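PDB 4EZI: Alpha/beta hydrolase from Legionella pneumophila subsp. pneumophila str. Philadelphia 1, which is of uncharacterised function but has the alpha/beta-hydrolase fold and may hydrolyse ester bonds, possibly those of triacylglycerols. Local coordinates for residues F173-M178 / S192-G197; K343-A348 / V352-F357. All blocks are in the same frame, centred on the assembly; numbering follows the deposited sequence.

Both contacts involve strands of the same central sheet of an alpha/beta-hydrolase fold; their centres lie about 17 Å apart and their nearest atoms about 7 Å, so they do not touch. Interaction 1 packs helix 170-185 on strand 193-197 in the buried core; interaction 2 joins the end of edge strand 340-344 to the start of helix 355-370 at the surface. In interaction 1 the T175 side chain touches the probable nucleophile elbow around S169. In interaction 2 A354 only lies near the putative triad of S169, D318 and H351, the histidine sitting in the short loop 349-351 between the segments. A bound PEG lies about 12 Å from the P196 side chain and about 14 Å from that of A354.

Interaction 1: F173-M178 / S192-G197; sequences FSTIVM and SAVAPG
T175 and P196 bring helix 173-178 and strand 193-197 together most closely, with CA atoms 5.9 Å apart. The axes of the two short segments approach to 7.6 Å and run at 148°, so the helix runs roughly antiparallel to the strand it covers. The interface is small and wholly apolar, made by two side chains from each segment.

T175 contributes its methyl group. With CG2 anti to the backbone N and OG1 beside it (chi1 -65°), the methyl faces the strand, and its CG2 meets CG1 of V194 at 3.7 Å as the two side chains pass in opposite directions. The hydroxyl bonds outside the two segments: OG1 is hydrogen-bonded to the carbonyl of G171, one turn back in the helix, and to Q80 NE2 of strand 74-80, which accounts for this buried polar atom. The end of I176 reaches in to the proline ring, where CD1 lies 3.9 Å from CG of P196. CG1 of I176 also rests against that ring, 4.0 Å from P196 CB. These ring contacts are those of one of two modelled proline conformers and are correspondingly less certain.

The contact belongs to the beta-alpha-beta unit formed by strand 162-168, helix 170-185 and strand 193-197. T175 also touches L165 of the first strand, and V194 is backbone-bonded to L311 of the next strand, 310-314. A195 points away from the contact, and both A193 and A195 touch F366 of helix 355-370; strand 193-197 is thus sandwiched between two helices.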
ATOM      1  N   PHE A 173       3.413   0.509  -4.085  1.00  7.11           N
ATOM      2  CA  PHE A 173       2.803   0.817  -5.375  1.00  7.62           C
ATOM      3  C   PHE A 173       1.640   1.804  -5.210  1.00  7.05           C
ATOM      4  O   PHE A 173       1.561   2.796  -5.921  1.00  7.85           O
ATOM      5  CB  PHE A 173       2.395  -0.504  -6.031  1.00  8.28           C
ATOM      6  CG  PHE A 173       1.724  -0.377  -7.375  1.00  7.94           C
ATOM      7  CD1 PHE A 173       0.360  -0.221  -7.499  1.00  8.76           C
ATOM      8  CD2 PHE A 173       2.473  -0.473  -8.531  1.00 10.75           C
ATOM      9  CE1 PHE A 173      -0.246  -0.153  -8.736  1.00  8.51           C
ATOM     10  CE2 PHE A 173       1.868  -0.423  -9.768  1.00 12.70           C
ATOM     11  CZ  PHE A 173       0.521  -0.238  -9.881  1.00  9.93           C
ATOM     12  N   SER A 174       0.755   1.553  -4.254  1.00  7.23           N
ATOM     13  CA  SER A 174      -0.356   2.477  -4.018  1.00  7.39           C
ATOM     14  C   SER A 174       0.149   3.883  -3.735  1.00  6.88           C
ATOM     15  O   SER A 174      -0.441   4.858  -4.184  1.00  8.01           O
ATOM     16  CB  SER A 174      -1.156   2.006  -2.814  1.00  7.58           C
ATOM     17  OG  SER A 174      -1.663   0.705  -3.005  1.00  8.65           O
ATOM     18  N   THR A 175       1.217   3.987  -2.948  1.00  7.50           N
ATOM     19  CA  THR A 175       1.780   5.272  -2.588  1.00  7.05           C
ATOM     20  C   THR A 175       2.278   6.027  -3.821  1.00  8.15           C
ATOM     21  O   THR A 175       2.014   7.235  -3.984  1.00  8.78           O
ATOM     22  CB  THR A 175       2.912   5.080  -1.566  1.00  7.42           C
ATOM     23  OG1 THR A 175       2.374   4.559  -0.359  1.00  8.13           O
ATOM     24  CG2 THR A 175       3.649   6.380  -1.254  1.00  9.96           C
ATOM     25  N   ILE A 176       2.995   5.332  -4.701  1.00  8.59           N
ATOM     26  CA  ILE A 176       3.503   5.957  -5.922  1.00  8.81           C
ATOM     27  C   ILE A 176       2.358   6.423  -6.829  1.00  8.61           C
ATOM     28  O   ILE A 176       2.391   7.550  -7.336  1.00  9.59           O
ATOM     29  CB  ILE A 176       4.438   5.000  -6.663  1.00 10.22           C
ATOM     30  CG1 ILE A 176       5.789   4.890  -5.960  1.00 13.16           C
ATOM     31  CG2 ILE A 176       4.612   5.397  -8.154  1.00 14.65           C
ATOM     32  CD1 ILE A 176       6.701   6.169  -6.194  1.00 17.00           C
ATOM     33  N   VAL A 177       1.334   5.591  -7.022  1.00  8.36           N
ATOM     34  CA  VAL A 177       0.232   5.981  -7.908  1.00  8.48           C
ATOM     35  C   VAL A 177      -0.648   7.078  -7.285  1.00  8.93           C
ATOM     36  O   VAL A 177      -1.140   7.971  -7.992  1.00  9.85           O
ATOM     37  CB  VAL A 177      -0.576   4.767  -8.446  1.00  8.92           C
ATOM     38  CG1 VAL A 177       0.357   3.859  -9.250  1.00 10.73           C
ATOM     39  CG2 VAL A 177      -1.314   4.009  -7.336  1.00  9.05           C
HETATM   40  N   MSE A 178      -0.790   7.060  -5.962  1.00  8.13           N
HETATM   41  CA  MSE A 178      -1.456   8.142  -5.241  1.00  8.34           C
HETATM   42  C   MSE A 178      -0.691   9.460  -5.453  1.00  9.35           C
HETATM   43  O   MSE A 178      -1.297  10.496  -5.727  1.00  9.87           O
HETATM   44  CB  MSE A 178      -1.491   7.789  -3.755  1.00  9.01           C
HETATM   45  CG  MSE A 178      -2.096   8.868  -2.886  1.00 10.87           C
HETATM   46 SE   MSE A 178      -1.978   8.373  -1.031  0.75  8.31          SE
HETATM   47  CE  MSE A 178      -3.097   9.798  -0.386  1.00 11.53           C
ATOM     48  N   SER A 192       4.536  16.852   1.209  1.00 10.42           N
ATOM     49  CA  SER A 192       5.806  17.169   1.888  1.00 10.17           C
ATOM     50  C   SER A 192       6.902  16.136   1.654  1.00  9.87           C
ATOM     51  O   SER A 192       8.066  16.486   1.552  1.00 11.28           O
ATOM     52  CB  SER A 192       5.585  17.343   3.399  1.00 10.60           C
ATOM     53  OG  SER A 192       4.512  18.232   3.664  1.00 12.09           O
ATOM     54  N   ALA A 193       6.549  14.856   1.589  1.00  9.34           N
ATOM     55  CA  ALA A 193       7.551  13.805   1.402  1.00  9.09           C
ATOM     56  C   ALA A 193       6.820  12.508   1.111  1.00  8.75           C
ATOM     57  O   ALA A 193       5.705  12.284   1.592  1.00  9.19           O
ATOM     58  CB  ALA A 193       8.424  13.625   2.617  1.00 10.40           C
ATOM     59  N   VAL A 194       7.468  11.633   0.348  1.00  8.68           N
ATOM     60  CA  VAL A 194       6.891  10.375  -0.129  1.00  8.37           C
ATOM     61  C   VAL A 194       7.958   9.284   0.032  1.00  8.48           C
ATOM     62  O   VAL A 194       9.085   9.464  -0.424  1.00  9.07           O
ATOM     63  CB  VAL A 194       6.444  10.514  -1.597  1.00  8.17           C
ATOM     64  CG1 VAL A 194       5.805   9.210  -2.078  1.00  9.24           C
ATOM     65  CG2 VAL A 194       5.457  11.664  -1.730  1.00 10.30           C
ATOM     66  N   ALA A 195       7.595   8.143   0.618  1.00  8.79           N
ATOM     67  CA  ALA A 195       8.557   7.082   0.874  1.00  7.99           C
ATOM     68  C   ALA A 195       7.905   5.693   0.671  1.00  8.17           C
ATOM     69  O   ALA A 195       7.530   5.016   1.627  1.00  8.43           O
ATOM     70  CB  ALA A 195       9.153   7.202   2.274  1.00  9.71           C
ATOM     71  N   PRO A 196       7.757   5.240  -0.585  1.00  7.69           N
ATOM     72  CA  PRO A 196       7.275   3.890  -0.840  1.00  8.29           C
ATOM     73  C   PRO A 196       8.290   2.864  -0.376  1.00  7.63           C
ATOM     74  O   PRO A 196       9.454   2.945  -0.742  1.00  8.26           O
ATOM     75  CB  PRO A 196       7.116   3.853  -2.362  0.50  8.13           C
ATOM     76  CG  PRO A 196       8.127   4.795  -2.832  0.50  7.51           C
ATOM     77  CD  PRO A 196       8.113   5.922  -1.838  0.50  8.41           C
ATOM     78  N   GLY A 197       7.816   1.869   0.379  1.00  7.18           N
ATOM     79  CA  GLY A 197       8.632   0.805   0.903  1.00  7.47           C
ATOM     80  C   GLY A 197       8.459  -0.486   0.134  1.00  7.82           C
ATOM     81  O   GLY A 197       7.338  -0.959  -0.075  1.00  8.19           O
TER

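Interaction 2: K343-A348 / V352-F357; sequences KSVSDA and VQAHPF
V345, just past the end of strand 340-344, inserts its side chain against A354 and F357 and makes the apolar part of this contact. A single methyl does most of the touching: CG2 of V345 lies 3.9 Å from CB of A354 and equally 3.9 Å from CB of F357. F357 meets the valine with its CB and backbone carbonyl, not its ring, because CG sits beside the backbone N (chi1 -64°) and carries the ring off toward L349 and P31. The carbonyl oxygens of Q353 and A354 lie at the ring's edge, in its plane.

The polar link is indirect. A water donates to A348 O at 2.9 Å and to Q353 OE1 at 2.8 Å, bridging two acceptors that could not bond to each other.

Other bonds stay within each segment. S346 OG accepts from A348 N at 3.0 Å, nearly straight at 167°, in an ST turn, and takes a further bond from L349 N. The type I turn from V352 to H355 is closed by H355 N to V352 O at 3.1 Å and leads into helix 355-370.

The end of the edge strand thus meets the last helix across the loop carrying H351, the probable triad histidine as in alpha/beta hydrolases. Chemically, the join amounts to a methyl-sized apolar contact plus one water shared by two acceptors.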
ATOM      1  N   LYS A 343      17.438   3.795  -1.014  1.00 10.18           N
ATOM      2  CA  LYS A 343      18.068   3.218   0.154  1.00 10.83           C
ATOM      3  C   LYS A 343      17.702   1.747   0.289  1.00 10.45           C
ATOM      4  O   LYS A 343      16.525   1.386   0.211  1.00 11.19           O
ATOM      5  CB  LYS A 343      17.605   3.967   1.415  1.00 11.62           C
ATOM      6  CG  LYS A 343      17.985   3.349   2.726  1.00 17.49           C
ATOM      7  CD  LYS A 343      19.446   3.441   3.030  1.00 23.29           C
ATOM      8  CE  LYS A 343      19.710   2.906   4.445  1.00 29.00           C
ATOM      9  NZ  LYS A 343      21.160   2.807   4.756  1.00 33.43           N
ATOM     10  N   SER A 344      18.723   0.939   0.521  1.00 10.05           N
ATOM     11  CA  SER A 344      18.576  -0.461   0.913  1.00  9.80           C
ATOM     12  C   SER A 344      18.939  -0.600   2.378  1.00 10.46           C
ATOM     13  O   SER A 344      20.012  -0.147   2.817  1.00 12.29           O
ATOM     14  CB  SER A 344      19.509  -1.371   0.093  1.00 10.69           C
ATOM     15  OG  SER A 344      19.450  -2.688   0.599  1.00 11.00           O
ATOM     16  N   VAL A 345      18.066  -1.263   3.132  1.00  9.96           N
ATOM     17  CA  VAL A 345      18.289  -1.485   4.542  1.00 10.47           C
ATOM     18  C   VAL A 345      19.136  -2.729   4.835  1.00 10.71           C
ATOM     19  O   VAL A 345      19.555  -2.918   5.995  1.00 12.92           O
ATOM     20  CB  VAL A 345      16.957  -1.575   5.345  1.00 10.20           C
ATOM     21  CG1 VAL A 345      16.177  -0.314   5.179  1.00 12.13           C
ATOM     22  CG2 VAL A 345      16.135  -2.798   4.936  1.00 10.13           C
ATOM     23  N   SER A 346      19.412  -3.557   3.826  1.00 10.61           N
ATOM     24  CA  SER A 346      20.143  -4.806   4.007  1.00 10.85           C
ATOM     25  C   SER A 346      20.487  -5.408   2.664  1.00 10.74           C
ATOM     26  O   SER A 346      19.749  -5.220   1.687  1.00 10.99           O
ATOM     27  CB  SER A 346      19.267  -5.829   4.767  1.00 11.54           C
ATOM     28  OG  SER A 346      19.960  -7.057   5.008  1.00 12.08           O
ATOM     29  N   ASP A 347      21.581  -6.169   2.618  1.00 11.35           N
ATOM     30  CA  ASP A 347      21.866  -7.003   1.462  1.00 10.76           C
ATOM     31  C   ASP A 347      21.111  -8.347   1.484  1.00 11.68           C
ATOM     32  O   ASP A 347      21.031  -9.021   0.457  1.00 13.33           O
ATOM     33  CB  ASP A 347      23.369  -7.286   1.356  1.00 11.41           C
ATOM     34  CG  ASP A 347      24.167  -6.119   0.809  1.00 15.87           C
ATOM     35  OD1 ASP A 347      23.587  -5.183   0.222  1.00 18.69           O
ATOM     36  OD2 ASP A 347      25.417  -6.169   0.954  1.00 19.66           O
ATOM     37  N   ALA A 348      20.541  -8.748   2.618  1.00 11.24           N
ATOM     38  CA  ALA A 348      20.005 -10.105   2.745  1.00 11.48           C
ATOM     39  C   ALA A 348      18.685 -10.250   3.496  1.00 10.74           C
ATOM     40  O   ALA A 348      18.037 -11.300   3.357  1.00 11.37           O
ATOM     41  CB  ALA A 348      21.061 -11.056   3.334  1.00 13.72           C
ATOM     42  N   VAL A 352       9.817  -9.613   4.364  1.00  8.05           N
ATOM     43  CA  VAL A 352       9.150  -9.558   5.659  1.00  8.94           C
ATOM     44  C   VAL A 352      10.091  -9.060   6.758  1.00  9.10           C
ATOM     45  O   VAL A 352       9.769  -8.150   7.528  1.00  9.93           O
ATOM     46  CB  VAL A 352       8.541 -10.918   6.020  1.00 10.57           C
ATOM     47  CG1 VAL A 352       7.876 -10.866   7.385  1.00 13.81           C
ATOM     48  CG2 VAL A 352       7.568 -11.361   4.918  1.00 13.57           C
ATOM     49  N   GLN A 353      11.263  -9.659   6.818  1.00  9.06           N
ATOM     50  CA  GLN A 353      12.232  -9.283   7.828  1.00  8.72           C
ATOM     51  C   GLN A 353      12.623  -7.800   7.767  1.00  8.71           C
ATOM     52  O   GLN A 353      12.909  -7.175   8.793  1.00  9.39           O
ATOM     53  CB  GLN A 353      13.502 -10.124   7.689  1.00 10.41           C
ATOM     54  CG  GLN A 353      13.297 -11.621   7.877  1.00 11.70           C
ATOM     55  CD  GLN A 353      14.455 -12.454   7.336  1.00 12.38           C
ATOM     56  OE1 GLN A 353      15.124 -12.094   6.359  1.00 11.89           O
ATOM     57  NE2 GLN A 353      14.690 -13.584   7.974  1.00 16.15           N
ATOM     58  N   ALA A 354      12.719  -7.268   6.551  1.00  8.87           N
ATOM     59  CA  ALA A 354      13.138  -5.892   6.348  1.00  7.65           C
ATOM     60  C   ALA A 354      12.085  -4.877   6.758  1.00  8.55           C
ATOM     61  O   ALA A 354      12.400  -3.704   6.905  1.00  9.08           O
ATOM     62  CB  ALA A 354      13.536  -5.666   4.890  1.00  9.14           C
ATOM     63  N   HIS A 355      10.832  -5.310   6.889  1.00  8.38           N
ATOM     64  CA  HIS A 355       9.730  -4.372   7.034  1.00  8.91           C
ATOM     65  C   HIS A 355       9.923  -3.351   8.168  1.00  8.79           C
ATOM     66  O   HIS A 355       9.784  -2.153   7.921  1.00  8.72           O
ATOM     67  CB  HIS A 355       8.437  -5.157   7.143  1.00 10.58           C
ATOM     68  CG  HIS A 355       7.216  -4.315   7.289  1.00 13.55           C
ATOM     69  ND1 HIS A 355       6.942  -3.236   6.479  1.00 17.08           N
ATOM     70  CD2 HIS A 355       6.162  -4.434   8.131  1.00 18.65           C
ATOM     71  CE1 HIS A 355       5.762  -2.735   6.804  1.00 17.12           C
ATOM     72  NE2 HIS A 355       5.269  -3.441   7.808  1.00 16.27           N
ATOM     73  N   PRO A 356      10.255  -3.781   9.402  1.00  8.27           N
ATOM     74  CA  PRO A 356      10.384  -2.752  10.453  1.00  8.91           C
ATOM     75  C   PRO A 356      11.560  -1.796  10.228  1.00  8.44           C
ATOM     76  O   PRO A 356      11.506  -0.634  10.649  1.00  8.54           O
ATOM     77  CB  PRO A 356      10.543  -3.563  11.741  1.00  9.93           C
ATOM     78  CG  PRO A 356      10.982  -4.914  11.306  1.00 11.45           C
ATOM     79  CD  PRO A 356      10.372  -5.140   9.946  1.00  9.36           C
ATOM     80  N   PHE A 357      12.611  -2.277   9.560  1.00  7.96           N
ATOM     81  CA  PHE A 357      13.733  -1.418   9.191  1.00  8.50           C
ATOM     82  C   PHE A 357      13.300  -0.365   8.176  1.00  8.21           C
ATOM     83  O   PHE A 357      13.672   0.810   8.275  1.00  9.47           O
ATOM     84  CB  PHE A 357      14.895  -2.249   8.625  1.00  9.01           C
ATOM     85  CG  PHE A 357      15.511  -3.207   9.615  1.00  9.66           C
ATOM     86  CD1 PHE A 357      14.946  -4.439   9.828  1.00  9.51           C
ATOM     87  CD2 PHE A 357      16.660  -2.880  10.338  1.00 11.35           C
ATOM     88  CE1 PHE A 357      15.466  -5.322  10.743  1.00 12.26           C
ATOM     89  CE2 PHE A 357      17.189  -3.778  11.264  1.00 13.27           C
ATOM     90  CZ  PHE A 357      16.588  -4.985  11.465  1.00 13.52           C
TER
HETATM   91  O   HOH W   1      16.960 -13.544   4.806  1.00 24.94           O